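Local coordinates for protein putative TetR-family transcriptional regulator (Rhodococcus sp., PDB 2G3B) that probably binds regulatory DNA through a helix-turn-helix motif and acts as a TetR-family transcriptional repressor, at residues A[57-62]-A[119-124]; A[64-69]-A[123-128]. One frame throughout, in Å; residues are numbered along the deposited sequence.

Contact 1 of 2, residues A[57-62]-A[119-124]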
ATOM      1  N   TYR A  57      -7.477   1.925  17.612  1.00 32.44           N
ATOM      2  CA  TYR A  57      -8.486   2.988  17.514  1.00 32.65           C
ATOM      3  C   TYR A  57      -8.940   3.212  16.043  1.00 31.69           C
ATOM      4  O   TYR A  57     -10.131   3.209  15.754  1.00 32.09           O
ATOM      5  CB  TYR A  57      -7.897   4.265  18.108  1.00 33.18           C
ATOM      6  CG  TYR A  57      -8.885   5.421  18.146  1.00 33.39           C
ATOM      7  CD1 TYR A  57      -9.860   5.470  19.124  1.00 29.47           C
ATOM      8  CD2 TYR A  57      -8.872   6.407  17.151  1.00 36.01           C
ATOM      9  CE1 TYR A  57     -10.794   6.504  19.156  1.00 34.94           C
ATOM     10  CE2 TYR A  57      -9.806   7.455  17.173  1.00 37.65           C
ATOM     11  CZ  TYR A  57     -10.746   7.490  18.191  1.00 36.72           C
ATOM     12  OH  TYR A  57     -11.677   8.517  18.267  1.00 42.40           O
ATOM     13  N   ILE A  58      -7.971   3.385  15.144  1.00 31.55           N
ATOM     14  CA  ILE A  58      -8.197   3.603  13.702  1.00 32.15           C
ATOM     15  C   ILE A  58      -8.956   2.390  13.115  1.00 32.80           C
ATOM     16  O   ILE A  58      -9.945   2.542  12.339  1.00 31.26           O
ATOM     17  CB  ILE A  58      -6.827   3.839  12.997  1.00 33.52           C
ATOM     18  CG1 ILE A  58      -6.241   5.204  13.458  1.00 34.25           C
ATOM     19  CG2 ILE A  58      -6.942   3.796  11.498  1.00 32.09           C
ATOM     20  CD1 ILE A  58      -4.724   5.297  13.244  1.00 38.83           C
ATOM     21  N   ASN A  59      -8.515   1.203  13.523  1.00 32.92           N
ATOM     22  CA  ASN A  59      -9.202  -0.045  13.061  1.00 34.51           C
ATOM     23  C   ASN A  59     -10.647  -0.135  13.579  1.00 35.10           C
ATOM     24  O   ASN A  59     -11.557  -0.482  12.819  1.00 36.06           O
ATOM     25  CB  ASN A  59      -8.439  -1.301  13.463  1.00 32.85           C
ATOM     26  CG  ASN A  59      -9.018  -2.592  12.810  1.00 35.09           C
ATOM     27  OD1 ASN A  59      -9.260  -2.620  11.613  1.00 33.10           O
ATOM     28  ND2 ASN A  59      -9.310  -3.583  13.615  1.00 30.16           N
ATOM     29  N   ASP A  60     -10.848   0.166  14.861  1.00 35.57           N
ATOM     30  CA  ASP A  60     -12.188   0.296  15.426  1.00 36.83           C
ATOM     31  C   ASP A  60     -13.048   1.321  14.710  1.00 36.47           C
ATOM     32  O   ASP A  60     -14.204   1.052  14.448  1.00 35.93           O
ATOM     33  CB  ASP A  60     -12.146   0.644  16.921  1.00 37.37           C
ATOM     34  CG  ASP A  60     -11.645  -0.522  17.773  1.00 42.74           C
ATOM     35  OD1 ASP A  60     -11.550  -1.668  17.263  1.00 49.14           O
ATOM     36  OD2 ASP A  60     -11.332  -0.303  18.939  1.00 45.54           O
ATOM     37  N   ARG A  61     -12.482   2.484  14.402  1.00 35.79           N
ATOM     38  CA  ARG A  61     -13.186   3.496  13.619  1.00 38.10           C
ATOM     39  C   ARG A  61     -13.560   3.001  12.198  1.00 39.44           C
ATOM     40  O   ARG A  61     -14.699   3.245  11.726  1.00 39.57           O
ATOM     41  CB  ARG A  61     -12.333   4.771  13.534  1.00 38.95           C
ATOM     42  CG  ARG A  61     -13.140   6.052  13.425  1.00 42.69           C
ATOM     43  CD  ARG A  61     -12.366   7.288  13.939  1.00 39.96           C
ATOM     44  NE  ARG A  61     -11.152   7.527  13.152  1.00 37.73           N
ATOM     45  CZ  ARG A  61     -10.434   8.629  13.236  1.00 38.87           C
ATOM     46  NH1 ARG A  61     -10.817   9.582  14.111  1.00 35.34           N
ATOM     47  NH2 ARG A  61      -9.343   8.765  12.473  1.00 36.24           N
ATOM     48  N   ALA A  62     -12.609   2.335  11.527  1.00 38.65           N
ATOM     49  CA  ALA A  62     -12.809   1.797  10.159  1.00 40.72           C
ATOM     50  C   ALA A  62     -13.882   0.720  10.195  1.00 41.73           C
ATOM     51  O   ALA A  62     -14.754   0.683   9.340  1.00 43.94           O
ATOM     52  CB  ALA A  62     -11.508   1.195   9.642  1.00 38.23           C
ATOM     53  N   ALA A 119       0.840  -5.740  12.517  1.00 30.16           N
ATOM     54  CA  ALA A 119       0.503  -7.123  12.096  1.00 29.67           C
ATOM     55  C   ALA A 119      -0.738  -7.611  12.836  1.00 31.04           C
ATOM     56  O   ALA A 119      -1.637  -8.231  12.252  1.00 30.57           O
ATOM     57  CB  ALA A 119       1.685  -8.060  12.346  1.00 29.57           C
ATOM     58  N   ARG A 120      -0.823  -7.276  14.123  1.00 30.80           N
ATOM     59  CA  ARG A 120      -1.944  -7.771  14.944  1.00 31.75           C
ATOM     60  C   ARG A 120      -3.182  -7.055  14.518  1.00 30.93           C
ATOM     61  O   ARG A 120      -4.224  -7.684  14.420  1.00 31.78           O
ATOM     62  CB  ARG A 120      -1.700  -7.519  16.435  1.00 30.37           C
ATOM     63  CG  ARG A 120      -0.749  -8.554  17.102  1.00 33.15           C
ATOM     64  CD  ARG A 120      -0.672  -8.379  18.624  1.00 33.54           C
ATOM     65  NE  ARG A 120      -0.017  -7.133  19.056  1.00 35.75           N
ATOM     66  CZ  ARG A 120       1.261  -7.009  19.435  1.00 35.74           C
ATOM     67  NH1 ARG A 120       2.107  -8.023  19.410  1.00 34.51           N
ATOM     68  NH2 ARG A 120       1.711  -5.828  19.814  1.00 34.01           N
ATOM     69  N   THR A 121      -3.095  -5.729  14.304  1.00 30.97           N
ATOM     70  CA  THR A 121      -4.291  -4.982  13.897  1.00 31.46           C
ATOM     71  C   THR A 121      -4.719  -5.393  12.490  1.00 31.18           C
ATOM     72  O   THR A 121      -5.893  -5.611  12.243  1.00 31.37           O
ATOM     73  CB  THR A 121      -4.057  -3.443  14.063  1.00 31.25           C
ATOM     74  OG1 THR A 121      -3.727  -3.210  15.419  1.00 33.71           O
ATOM     75  CG2 THR A 121      -5.317  -2.626  13.731  1.00 31.19           C
ATOM     76  N   THR A 122      -3.761  -5.565  11.575  1.00 31.51           N
ATOM     77  CA  THR A 122      -4.089  -5.986  10.206  1.00 31.37           C
ATOM     78  C   THR A 122      -4.751  -7.379  10.253  1.00 31.91           C
ATOM     79  O   THR A 122      -5.752  -7.630   9.537  1.00 31.76           O
ATOM     80  CB  THR A 122      -2.827  -6.037   9.315  1.00 32.59           C
ATOM     81  OG1 THR A 122      -2.253  -4.747   9.275  1.00 30.28           O
ATOM     82  CG2 THR A 122      -3.145  -6.519   7.866  1.00 32.28           C
ATOM     83  N   ALA A 123      -4.252  -8.249  11.138  1.00 31.26           N
ATOM     84  CA  ALA A 123      -4.803  -9.610  11.264  1.00 31.49           C
ATOM     85  C   ALA A 123      -6.265  -9.582  11.696  1.00 30.25           C
ATOM     86  O   ALA A 123      -7.061 -10.371  11.237  1.00 29.13           O
ATOM     87  CB  ALA A 123      -3.962 -10.455  12.210  1.00 32.62           C
ATOM     88  N   ALA A 124      -6.624  -8.633  12.572  1.00 30.13           N
ATOM     89  CA  ALA A 124      -8.004  -8.459  13.001  1.00 29.68           C
ATOM     90  C   ALA A 124      -8.918  -8.021  11.827  1.00 29.91           C
ATOM     91  O   ALA A 124     -10.008  -8.553  11.653  1.00 30.28           O
ATOM     92  CB  ALA A 124      -8.045  -7.434  14.168  1.00 29.68           C
TER
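N59 and T121 meet where the two helices come close, their side chains sliding past one another in opposite directions. The methyl of T121, CG2, packs on N59 CB at 3.4 Å and lies alongside the start of the amide. Beyond it the amide reaches the next turn of the partner helix, where N59 ND2 lies 4.1 Å from A124 CB. The torsion chi1 (-171°), which sets CG opposite the backbone N, swings the amide of N59 past T121 toward A124. The backbones approach to 7.0 Å between N59 CA and T121 CA, and short side chains meet here. As in other TetR-family proteins, helix 47-66 probably links the DNA-binding head to the C-terminal, regulatory body, and here it rests on helix 115-139 of that body. The oxygens of both side chains have their partners outside the contact. T121 OG1 is hydrogen-bonded to N56 OD1 and to the carbonyl of P117. N59 OD1 has R66, about two turns further along the same helix, and a bound glycerol, probably from the crystallisation liquor. I58, on a flank of helix 47-66, packs against N97 and A100 of helix 92-110.

Contact 2 of 2, residues A[64-69]-A[123-128]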
ATOM      1  N   ALA A  64     -16.487   0.491  12.160  1.00 46.33           N
ATOM      2  CA  ALA A  64     -17.786   1.176  12.131  1.00 46.58           C
ATOM      3  C   ALA A  64     -18.245   1.538  10.698  1.00 47.10           C
ATOM      4  O   ALA A  64     -19.440   1.440  10.391  1.00 46.63           O
ATOM      5  CB  ALA A  64     -17.751   2.431  12.998  1.00 47.24           C
ATOM      6  N   TYR A  65     -17.323   1.997   9.839  1.00 46.08           N
ATOM      7  CA  TYR A  65     -17.689   2.308   8.451  1.00 45.96           C
ATOM      8  C   TYR A  65     -17.832   1.008   7.633  1.00 45.87           C
ATOM      9  O   TYR A  65     -18.608   0.972   6.674  1.00 45.38           O
ATOM     10  CB  TYR A  65     -16.701   3.284   7.792  1.00 46.53           C
ATOM     11  CG  TYR A  65     -16.765   4.706   8.380  1.00 47.31           C
ATOM     12  CD1 TYR A  65     -15.909   5.102   9.411  1.00 46.80           C
ATOM     13  CD2 TYR A  65     -17.680   5.639   7.897  1.00 48.73           C
ATOM     14  CE1 TYR A  65     -15.964   6.398   9.953  1.00 44.61           C
ATOM     15  CE2 TYR A  65     -17.746   6.949   8.425  1.00 46.55           C
ATOM     16  CZ  TYR A  65     -16.888   7.313   9.463  1.00 47.43           C
ATOM     17  OH  TYR A  65     -16.973   8.601   9.998  1.00 47.41           O
ATOM     18  N   ARG A  66     -17.106  -0.054   8.025  1.00 44.91           N
ATOM     19  CA  ARG A  66     -17.201  -1.349   7.332  1.00 45.49           C
ATOM     20  C   ARG A  66     -18.554  -2.053   7.524  1.00 47.17           C
ATOM     21  O   ARG A  66     -18.981  -2.897   6.690  1.00 47.10           O
ATOM     22  CB  ARG A  66     -16.073  -2.272   7.776  1.00 44.79           C
ATOM     23  CG  ARG A  66     -14.777  -1.837   7.219  1.00 41.35           C
ATOM     24  CD  ARG A  66     -13.730  -2.912   7.321  1.00 43.22           C
ATOM     25  NE  ARG A  66     -13.297  -3.267   8.672  1.00 41.14           N
ATOM     26  CZ  ARG A  66     -12.174  -2.822   9.249  1.00 42.15           C
ATOM     27  NH1 ARG A  66     -11.374  -1.978   8.610  1.00 42.00           N
ATOM     28  NH2 ARG A  66     -11.839  -3.241  10.453  1.00 37.68           N
ATOM     29  N   SER A  67     -19.212  -1.745   8.635  1.00 48.58           N
ATOM     30  CA  SER A  67     -20.484  -2.386   8.957  1.00 50.48           C
ATOM     31  C   SER A  67     -21.670  -1.415   8.895  1.00 51.86           C
ATOM     32  O   SER A  67     -22.817  -1.806   9.168  1.00 51.81           O
ATOM     33  CB  SER A  67     -20.399  -3.090  10.326  1.00 51.48           C
ATOM     34  OG  SER A  67     -19.938  -2.197  11.344  1.00 49.68           O
ATOM     35  N   GLU A  68     -21.421  -0.161   8.503  1.00 52.67           N
ATOM     36  CA  GLU A  68     -22.495   0.844   8.429  1.00 55.28           C
ATOM     37  C   GLU A  68     -23.654   0.370   7.539  1.00 55.81           C
ATOM     38  O   GLU A  68     -23.452   0.071   6.354  1.00 56.18           O
ATOM     39  CB  GLU A  68     -21.962   2.198   7.951  1.00 54.73           C
ATOM     40  CG  GLU A  68     -22.966   3.359   8.137  1.00 56.96           C
ATOM     41  CD  GLU A  68     -22.416   4.712   7.658  1.00 57.85           C
ATOM     42  OE1 GLU A  68     -21.389   4.717   6.948  1.00 60.66           O
ATOM     43  OE2 GLU A  68     -23.003   5.773   7.995  1.00 59.12           O
ATOM     44  N   GLY A  69     -24.850   0.287   8.125  1.00 56.57           N
ATOM     45  CA  GLY A  69     -26.041  -0.211   7.437  1.00 57.07           C
ATOM     46  C   GLY A  69     -26.310  -1.709   7.586  1.00 57.77           C
ATOM     47  O   GLY A  69     -27.307  -2.206   7.058  1.00 58.02           O
ATOM     48  N   ALA A 123      -4.252  -8.249  11.138  1.00 31.26           N
ATOM     49  CA  ALA A 123      -4.803  -9.610  11.264  1.00 31.49           C
ATOM     50  C   ALA A 123      -6.265  -9.582  11.696  1.00 30.25           C
ATOM     51  O   ALA A 123      -7.061 -10.371  11.237  1.00 29.13           O
ATOM     52  CB  ALA A 123      -3.962 -10.455  12.210  1.00 32.62           C
ATOM     53  N   ALA A 124      -6.624  -8.633  12.572  1.00 30.13           N
ATOM     54  CA  ALA A 124      -8.004  -8.459  13.001  1.00 29.68           C
ATOM     55  C   ALA A 124      -8.918  -8.021  11.827  1.00 29.91           C
ATOM     56  O   ALA A 124     -10.008  -8.553  11.653  1.00 30.28           O
ATOM     57  CB  ALA A 124      -8.045  -7.434  14.168  1.00 29.68           C
ATOM     58  N   TRP A 125      -8.438  -7.100  11.002  1.00 28.66           N
ATOM     59  CA  TRP A 125      -9.178  -6.677   9.816  1.00 29.80           C
ATOM     60  C   TRP A 125      -9.347  -7.852   8.849  1.00 29.84           C
ATOM     61  O   TRP A 125     -10.462  -8.153   8.367  1.00 30.90           O
ATOM     62  CB  TRP A 125      -8.422  -5.515   9.137  1.00 29.25           C
ATOM     63  CG  TRP A 125      -9.007  -4.990   7.859  1.00 28.38           C
ATOM     64  CD1 TRP A 125     -10.318  -5.100   7.419  1.00 30.09           C
ATOM     65  CD2 TRP A 125      -8.291  -4.261   6.836  1.00 28.33           C
ATOM     66  NE1 TRP A 125     -10.425  -4.476   6.154  1.00 29.97           N
ATOM     67  CE2 TRP A 125      -9.202  -3.981   5.786  1.00 30.10           C
ATOM     68  CE3 TRP A 125      -6.946  -3.873   6.692  1.00 29.06           C
ATOM     69  CZ2 TRP A 125      -8.827  -3.279   4.626  1.00 33.38           C
ATOM     70  CZ3 TRP A 125      -6.557  -3.190   5.543  1.00 29.32           C
ATOM     71  CH2 TRP A 125      -7.492  -2.899   4.523  1.00 32.28           C
ATOM     72  N   VAL A 126      -8.245  -8.499   8.555  1.00 30.04           N
ATOM     73  CA  VAL A 126      -8.258  -9.695   7.692  1.00 29.82           C
ATOM     74  C   VAL A 126      -9.284 -10.762   8.168  1.00 30.14           C
ATOM     75  O   VAL A 126     -10.025 -11.348   7.377  1.00 30.60           O
ATOM     76  CB  VAL A 126      -6.831 -10.288   7.658  1.00 30.94           C
ATOM     77  CG1 VAL A 126      -6.844 -11.709   7.005  1.00 27.11           C
ATOM     78  CG2 VAL A 126      -5.892  -9.354   6.801  1.00 31.67           C
ATOM     79  N   SER A 127      -9.337 -10.980   9.477  1.00 30.39           N
ATOM     80  CA  SER A 127     -10.215 -11.974  10.080  1.00 30.98           C
ATOM     81  C   SER A 127     -11.691 -11.686   9.874  1.00 31.99           C
ATOM     82  O   SER A 127     -12.485 -12.614   9.707  1.00 30.45           O
ATOM     83  CB  SER A 127      -9.875 -12.138  11.574  1.00 31.52           C
ATOM     84  OG  SER A 127     -10.566 -13.218  12.128  1.00 30.50           O
ATOM     85  N   GLU A 128     -12.083 -10.406   9.857  1.00 32.90           N
ATOM     86  CA  GLU A 128     -13.495 -10.074   9.587  1.00 33.58           C
ATOM     87  C   GLU A 128     -13.844 -10.521   8.198  1.00 33.75           C
ATOM     88  O   GLU A 128     -14.918 -11.070   7.965  1.00 33.98           O
ATOM     89  CB  GLU A 128     -13.741  -8.560   9.623  1.00 33.37           C
ATOM     90  CG  GLU A 128     -13.318  -7.867  10.856  1.00 32.31           C
ATOM     91  CD  GLU A 128     -13.516  -6.301  10.736  1.00 37.70           C
ATOM     92  OE1 GLU A 128     -14.115  -5.825   9.743  1.00 40.06           O
ATOM     93  OE2 GLU A 128     -13.060  -5.573  11.617  1.00 38.84           O
TER
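The guanidinium of R66 lies almost flat on the indole of W125, the two planes 17° apart, in a parallel cation-pi stack. Their centres lie 4.0 Å from each other. The overlap favours the pyrrole side of the indole: W125 CD1 sits over the middle of the guanidinium, 3.5 Å from R66 CZ, while R66 NH1 stands above the ring toward its rim, 3.6 Å from W125 NE1. A bend at chi3 (-67°) turns the end of the arginine so that its face meets the indole and its NE side meets E128. That carboxylate grips it side-on with one oxygen for each nitrogen, R66 NE giving to E128 OE1 at 2.9 Å and R66 NH2 to E128 OE2, also at 2.9 Å. The pairing is twisted, the carboxylate plane standing 55° from the guanidinium, and OE2 is approached from above its own plane. R66 NH1 forms a second salt bridge with E87 and meets a bound glycerol, while NH2 also serves N59, so stack and bonds fix the rotation of a buried cation whose charge is probably balanced by the two glutamates. Replacing R66 with a leucine would probably leave E128 and E87 without their shared positive mate and strip the indole of its flat cover. W125 also packs on helix 148-167 and on R165 of the second subunit. Such a stacked, carboxylate-braced arginine joins the C-terminal part of helix 47-66 to the helical regulatory domain of a TetR-family protein, and the glycerol, probably from the crystallisation liquor, may mark a pocket there.

How the contacts relate
Contacts 1 and 2 are successive steps along one helix pair, 47-66 with 115-139, their centres about 9 Å apart. Along the chain, residues 57-62 come before 64-69, and more than fifty mostly helical residues intervene before both contacts end on the overlapping ranges 119-124 and 123-128, which share A123 and A124. The two are directly coupled: N59 OD1 of contact 1 lies 2.9 Å from R66 NH2 of contact 2, a probable hydrogen bond, and both side chains hydrogen-bond to bound glycerol. Both contacts also touch the second subunit. A short polar-aliphatic packing step is thus followed by a charged cluster, and the linking helix is held against the regulatory body at two successive places.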